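Local structure of ArsR family transcriptional regulator (Staphylococcus aureus, 6CDB) at the interface of chains A and B. The protein represses transcription as a zinc- or cobalt-sensing dimer of the ArsR family, binding DNA through its helix-turn-helix and giving it up when metal binds. Coordinates in Å, arbitrary orientation; residue numbers count along the deposited sequence, not the author numbering. Chains: chain A/B, ArsR family transcriptional regulator.

Contact 1: the interface of chains A and B. Residues chain A 93, 96-97, 100; chain B 83-84, 86-87.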
ATOM      1  N   GLN A  93      -5.139  -7.763   1.272  1.00 24.71           N
ATOM      2  CA  GLN A  93      -5.526  -7.677  -0.132  1.00 26.42           C
ATOM      3  C   GLN A  93      -4.303  -7.562  -1.028  1.00 28.28           C
ATOM      4  O   GLN A  93      -4.242  -8.198  -2.088  1.00 27.96           O
ATOM      5  CB  GLN A  93      -6.472  -6.494  -0.378  1.00 27.81           C
ATOM      6  CG  GLN A  93      -7.840  -6.639   0.335  1.00 25.80           C
ATOM      7  CD  GLN A  93      -8.840  -7.484  -0.443  1.00 28.27           C
ATOM      8  OE1 GLN A  93      -8.946  -7.367  -1.664  1.00 27.52           O
ATOM      9  NE2 GLN A  93      -9.590  -8.338   0.272  1.00 29.72           N
ATOM     10  N   HIS A  96      -2.566 -11.050  -1.158  1.00 28.09           N
ATOM     11  CA  HIS A  96      -3.305 -11.962  -2.023  1.00 29.49           C
ATOM     12  C   HIS A  96      -3.127 -11.600  -3.486  1.00 33.05           C
ATOM     13  O   HIS A  96      -2.978 -12.485  -4.338  1.00 33.00           O
ATOM     14  CB  HIS A  96      -4.782 -11.954  -1.666  1.00 31.41           C
ATOM     15  CG  HIS A  96      -5.621 -12.782  -2.585  1.00 33.72           C
ATOM     16  ND1 HIS A  96      -5.748 -14.149  -2.446  1.00 33.51           N
ATOM     17  CD2 HIS A  96      -6.377 -12.440  -3.655  1.00 34.98           C
ATOM     18  CE1 HIS A  96      -6.542 -14.611  -3.394  1.00 32.53           C
ATOM     19  NE2 HIS A  96      -6.940 -13.596  -4.140  1.00 37.48           N
ATOM     20  N   HIS A  97      -3.154 -10.300  -3.797  1.00 28.96           N
ATOM     21  CA  HIS A  97      -2.990  -9.863  -5.178  1.00 30.47           C
ATOM     22  C   HIS A  97      -1.607 -10.228  -5.710  1.00 30.84           C
ATOM     23  O   HIS A  97      -1.464 -10.659  -6.860  1.00 31.91           O
ATOM     24  CB  HIS A  97      -3.214  -8.352  -5.277  1.00 25.84           C
ATOM     25  CG  HIS A  97      -3.190  -7.833  -6.680  1.00 28.80           C
ATOM     26  ND1 HIS A  97      -4.177  -8.125  -7.596  1.00 27.82           N
ATOM     27  CD2 HIS A  97      -2.291  -7.056  -7.329  1.00 26.73           C
ATOM     28  CE1 HIS A  97      -3.900  -7.528  -8.741  1.00 30.61           C
ATOM     29  NE2 HIS A  97      -2.758  -6.875  -8.606  1.00 31.35           N
ATOM     30  N   HIS A 100      -1.890 -14.342  -6.249  1.00 41.11           N
ATOM     31  CA  HIS A 100      -2.738 -15.068  -7.180  1.00 41.78           C
ATOM     32  C   HIS A 100      -2.193 -14.954  -8.606  1.00 44.85           C
ATOM     33  O   HIS A 100      -1.432 -14.035  -8.923  1.00 46.48           O
ATOM     34  CB  HIS A 100      -4.195 -14.594  -7.071  1.00 40.94           C
ATOM     35  CG  HIS A 100      -4.470 -13.225  -7.626  1.00 39.41           C
ATOM     36  ND1 HIS A 100      -4.386 -12.928  -8.970  1.00 43.82           N
ATOM     37  CD2 HIS A 100      -4.907 -12.094  -7.021  1.00 36.67           C
ATOM     38  CE1 HIS A 100      -4.721 -11.661  -9.165  1.00 39.28           C
ATOM     39  NE2 HIS A 100      -5.040 -11.132  -7.996  1.00 36.10           N
TER
ATOM     40  N   ASP B  83      -6.305  -2.729 -11.732  1.00 30.91           N
ATOM     41  CA  ASP B  83      -6.195  -4.060 -12.321  1.00 31.74           C
ATOM     42  C   ASP B  83      -7.365  -4.957 -11.920  1.00 30.47           C
ATOM     43  O   ASP B  83      -8.016  -5.552 -12.783  1.00 29.82           O
ATOM     44  CB  ASP B  83      -4.865  -4.705 -11.938  1.00 30.04           C
ATOM     45  CG  ASP B  83      -4.764  -6.154 -12.413  1.00 35.28           C
ATOM     46  OD1 ASP B  83      -4.314  -6.367 -13.560  1.00 36.90           O
ATOM     47  OD2 ASP B  83      -5.154  -7.076 -11.648  1.00 35.86           O
ATOM     48  N   ASP B  84      -7.645  -5.073 -10.622  1.00 31.67           N
ATOM     49  CA  ASP B  84      -8.786  -5.872 -10.168  1.00 29.58           C
ATOM     50  C   ASP B  84      -9.260  -5.331  -8.822  1.00 30.29           C
ATOM     51  O   ASP B  84      -8.793  -4.292  -8.346  1.00 26.88           O
ATOM     52  CB  ASP B  84      -8.430  -7.371 -10.125  1.00 30.15           C
ATOM     53  CG  ASP B  84      -7.396  -7.730  -9.046  1.00 30.34           C
ATOM     54  OD1 ASP B  84      -6.821  -8.845  -9.117  1.00 29.53           O
ATOM     55  OD2 ASP B  84      -7.141  -6.926  -8.120  1.00 29.06           O
ATOM     56  N   HIS B  86      -8.790  -6.342  -5.775  1.00 25.25           N
ATOM     57  CA  HIS B  86      -7.835  -6.254  -4.674  1.00 29.10           C
ATOM     58  C   HIS B  86      -7.100  -4.921  -4.694  1.00 27.28           C
ATOM     59  O   HIS B  86      -6.850  -4.325  -3.639  1.00 23.78           O
ATOM     60  CB  HIS B  86      -6.840  -7.415  -4.736  1.00 27.16           C
ATOM     61  CG  HIS B  86      -7.497  -8.741  -4.961  1.00 30.61           C
ATOM     62  ND1 HIS B  86      -7.237  -9.525  -6.064  1.00 30.63           N
ATOM     63  CD2 HIS B  86      -8.445  -9.395  -4.249  1.00 31.02           C
ATOM     64  CE1 HIS B  86      -7.974 -10.621  -6.008  1.00 30.65           C
ATOM     65  NE2 HIS B  86      -8.721 -10.562  -4.920  1.00 33.41           N
ATOM     66  N   VAL B  87      -6.739  -4.451  -5.885  1.00 25.18           N
ATOM     67  CA  VAL B  87      -6.046  -3.169  -6.001  1.00 26.69           C
ATOM     68  C   VAL B  87      -6.970  -2.027  -5.595  1.00 25.89           C
ATOM     69  O   VAL B  87      -6.593  -1.159  -4.794  1.00 26.66           O
ATOM     70  CB  VAL B  87      -5.497  -2.997  -7.427  1.00 27.00           C
ATOM     71  CG1 VAL B  87      -4.742  -1.665  -7.564  1.00 28.31           C
ATOM     72  CG2 VAL B  87      -4.575  -4.162  -7.773  1.00 26.47           C
TER

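Contact 2: the interface of chains A and B. Residues chain A 67, 83-84, 86-87; chain B 96-97, 100.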
ATOM      1  N   HIS A  67       0.100   5.674  12.105  1.00 34.29           N
ATOM      2  CA  HIS A  67      -1.142   4.996  12.476  1.00 33.95           C
ATOM      3  C   HIS A  67      -1.317   3.694  11.716  1.00 33.62           C
ATOM      4  O   HIS A  67      -2.434   3.307  11.377  1.00 32.72           O
ATOM      5  CB  HIS A  67      -2.363   5.898  12.277  1.00 38.80           C
ATOM      6  CG  HIS A  67      -2.287   7.173  13.053  1.00 42.46           C
ATOM      7  ND1 HIS A  67      -2.432   7.216  14.424  1.00 47.23           N
ATOM      8  CD2 HIS A  67      -2.047   8.443  12.657  1.00 44.14           C
ATOM      9  CE1 HIS A  67      -2.292   8.462  14.838  1.00 45.64           C
ATOM     10  NE2 HIS A  67      -2.058   9.226  13.786  1.00 48.22           N
ATOM     11  N   ASP A  83      -3.116  -1.383  13.161  1.00 30.91           N
ATOM     12  CA  ASP A  83      -3.856  -0.327  13.846  1.00 31.74           C
ATOM     13  C   ASP A  83      -5.359  -0.597  13.850  1.00 30.47           C
ATOM     14  O   ASP A  83      -5.993  -0.563  14.908  1.00 29.82           O
ATOM     15  CB  ASP A  83      -3.553   1.031  13.215  1.00 30.04           C
ATOM     16  CG  ASP A  83      -4.412   2.149  13.805  1.00 35.28           C
ATOM     17  OD1 ASP A  83      -3.986   2.744  14.819  1.00 36.90           O
ATOM     18  OD2 ASP A  83      -5.519   2.417  13.267  1.00 35.86           O
ATOM     19  N   ASP A  84      -5.948  -0.860  12.684  1.00 31.67           N
ATOM     20  CA  ASP A  84      -7.376  -1.182  12.619  1.00 29.58           C
ATOM     21  C   ASP A  84      -7.630  -2.042  11.384  1.00 30.29           C
ATOM     22  O   ASP A  84      -6.699  -2.470  10.696  1.00 26.88           O
ATOM     23  CB  ASP A  84      -8.235   0.097  12.653  1.00 30.15           C
ATOM     24  CG  ASP A  84      -8.092   0.970  11.396  1.00 30.34           C
ATOM     25  OD1 ASP A  84      -8.504   2.156  11.442  1.00 29.53           O
ATOM     26  OD2 ASP A  84      -7.581   0.500  10.353  1.00 29.06           O
ATOM     27  N   HIS A  86      -8.815  -1.343   8.445  1.00 25.25           N
ATOM     28  CA  HIS A  86      -8.408  -0.837   7.137  1.00 29.10           C
ATOM     29  C   HIS A  86      -6.968  -1.219   6.828  1.00 27.28           C
ATOM     30  O   HIS A  86      -6.641  -1.564   5.686  1.00 23.78           O
ATOM     31  CB  HIS A  86      -8.583   0.683   7.075  1.00 27.16           C
ATOM     32  CG  HIS A  86      -9.907   1.145   7.601  1.00 30.61           C
ATOM     33  ND1 HIS A  86     -10.026   1.990   8.683  1.00 30.63           N
ATOM     34  CD2 HIS A  86     -11.170   0.833   7.224  1.00 31.02           C
ATOM     35  CE1 HIS A  86     -11.307   2.205   8.933  1.00 30.65           C
ATOM     36  NE2 HIS A  86     -12.020   1.509   8.066  1.00 33.41           N
ATOM     37  N   VAL A  87      -6.098  -1.153   7.832  1.00 25.18           N
ATOM     38  CA  VAL A  87      -4.698  -1.521   7.630  1.00 26.69           C
ATOM     39  C   VAL A  87      -4.576  -3.013   7.347  1.00 25.89           C
ATOM     40  O   VAL A  87      -3.908  -3.424   6.387  1.00 26.66           O
ATOM     41  CB  VAL A  87      -3.862  -1.088   8.847  1.00 27.00           C
ATOM     42  CG1 VAL A  87      -2.380  -1.444   8.644  1.00 28.31           C
ATOM     43  CG2 VAL A  87      -4.016   0.412   9.076  1.00 26.47           C
TER
ATOM     44  N   HIS B  96      -9.322   5.861   2.962  1.00 28.09           N
ATOM     45  CA  HIS B  96     -10.241   6.050   4.078  1.00 29.49           C
ATOM     46  C   HIS B  96      -9.500   6.089   5.401  1.00 33.05           C
ATOM     47  O   HIS B  96      -9.827   6.896   6.280  1.00 33.00           O
ATOM     48  CB  HIS B  96     -11.282   4.943   4.102  1.00 31.41           C
ATOM     49  CG  HIS B  96     -12.191   5.007   5.287  1.00 33.72           C
ATOM     50  ND1 HIS B  96     -13.292   5.838   5.334  1.00 33.51           N
ATOM     51  CD2 HIS B  96     -12.168   4.345   6.468  1.00 34.98           C
ATOM     52  CE1 HIS B  96     -13.902   5.687   6.495  1.00 32.53           C
ATOM     53  NE2 HIS B  96     -13.243   4.786   7.201  1.00 37.48           N
ATOM     54  N   HIS B  97      -8.504   5.211   5.565  1.00 28.96           N
ATOM     55  CA  HIS B  97      -7.738   5.180   6.806  1.00 30.47           C
ATOM     56  C   HIS B  97      -6.971   6.484   7.012  1.00 30.84           C
ATOM     57  O   HIS B  97      -6.902   7.008   8.129  1.00 31.91           O
ATOM     58  CB  HIS B  97      -6.772   3.994   6.792  1.00 25.84           C
ATOM     59  CG  HIS B  97      -6.033   3.807   8.079  1.00 28.80           C
ATOM     60  ND1 HIS B  97      -6.653   3.398   9.239  1.00 27.82           N
ATOM     61  CD2 HIS B  97      -4.728   3.992   8.393  1.00 26.73           C
ATOM     62  CE1 HIS B  97      -5.758   3.312  10.206  1.00 30.61           C
ATOM     63  NE2 HIS B  97      -4.582   3.671   9.720  1.00 31.35           N
ATOM     64  N   HIS B 100      -9.980   9.161   8.050  1.00 41.11           N
ATOM     65  CA  HIS B 100     -10.819   9.150   9.236  1.00 41.78           C
ATOM     66  C   HIS B 100     -10.027   9.620  10.459  1.00 44.85           C
ATOM     67  O   HIS B 100      -8.793   9.572  10.474  1.00 46.48           O
ATOM     68  CB  HIS B 100     -11.449   7.765   9.444  1.00 40.94           C
ATOM     69  CG  HIS B 100     -10.504   6.689   9.897  1.00 39.41           C
ATOM     70  ND1 HIS B 100      -9.900   6.692  11.137  1.00 43.82           N
ATOM     71  CD2 HIS B 100     -10.125   5.532   9.301  1.00 36.67           C
ATOM     72  CE1 HIS B 100      -9.157   5.604  11.270  1.00 39.28           C
ATOM     73  NE2 HIS B 100      -9.275   4.884  10.167  1.00 36.10           N
TER

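Contact 1: the interface of chains A and B
B:Asp84 and B:His86 face A:His97 and A:His100 across the dimer, forming the inter-subunit zinc site of this ArsR-family sensor, a single tetrahedral site at the ends of the C-terminal helices, helix 85-99 of each chain. Four atoms converge as the ligand set: OD1 of the B:Asp84 carboxylate, ND1 of B:His86, ND1 of A:His97 and NE2 of A:His100. Their spacings suit neighbours around one metal ion: B:Asp84 OD1 is 3.1 Å from A:His100 NE2, which in turn lies 3.3 Å from B:His86 ND1. Histidine nitrogens with one hard carboxylate oxygen are a fitting donor set for zinc. B:Asp84 and A:His100 approach head-on, carboxylate and ring turned 43° against each other. A:His100 reaches the site because CG stands between its backbone N and carbonyl carbon (chi1 72°), folding the ring back over the carbonyl oxygen of A:His97.

Outside this four-atom donor set, A:His96 presents its CD2 edge to one face of the B:His86 ring, 3.3 Å from NE2, with the planes 71° apart in an edge-to-face pair. A:Gln93, one helical turn earlier, places its amide oxygen OE1 at the rim of the same imidazole, 3.3 Å from CD2 and in its plane. Edge and face contacts together would steady the ring's rotation. B:Asp84 OD2 accepts a weak hydrogen bond from B:His86 N (2.9 Å) at the start of helix 85-99, an N-cap arrangement that would position the carboxylate.

Contact 2: the interface of chains A and B
The backbone carbonyl oxygen of A:His67 accepts a 2.7 Å hydrogen bond from NE2 of B:His97, the shortest polar link here and a nearly straight one (162° at H). The oxygen lies close to the imidazole plane, as an N-H donor requires, while the donor is tilted 31° from the carbonyl plane. Histidine suits this position because its ring has two working nitrogens: ND1 turns to the zinc site, which would leave NE2 as the N-H donor to the carbonyl. CG of B:His97 is anti to the backbone N (chi1 -175°), which extends the ring off helix 85-99 and across into the other subunit.

Several groups hold that ring. A:Val87 lays CG2 over one face, 3.6 Å from the centroid, a CH-pi contact for which a compact branched side chain is well shaped. At the rim, the A:Asp83 carboxylate sets OD2 in the ring plane, 3.2 Å from CE1, a carbon whose polarised C-H would welcome a negative oxygen. A:Asp84 runs antiparallel alongside, its carboxylate turned almost at right angles to the ring and OD1 3.1 Å from ND1, as befits two ligands of one metal. Behind them the methylene carbons CB of A:His86 and B:His97 touch at 3.8 Å, packing the two helices together.

A:His67 follows helix 53-65, the recognition helix of the winged helix-turn-helix. The bond from B:His97 therefore joins a zinc ligand on one subunit to the loop directly following the other's recognition helix, a route by which metal binding is likely to bias the dimer against DNA.

Contact 1 and contact 2 are two-fold related patches of one interface, their C-alpha centres about 19 Å apart. Helix 85-99 of each chain serves both: its first turn supplies His86 and Val87 to one contact, and its last turn supplies His96 and His97 to the other. Each metal site therefore draws ligands from both subunits, so the complete four-ligand site needs both, and full zinc binding probably requires the dimer. Because the same helix pair runs through both sites, a change at one could be felt at the other, and the pair probably influences how the two DNA-binding domains are set relative to each other.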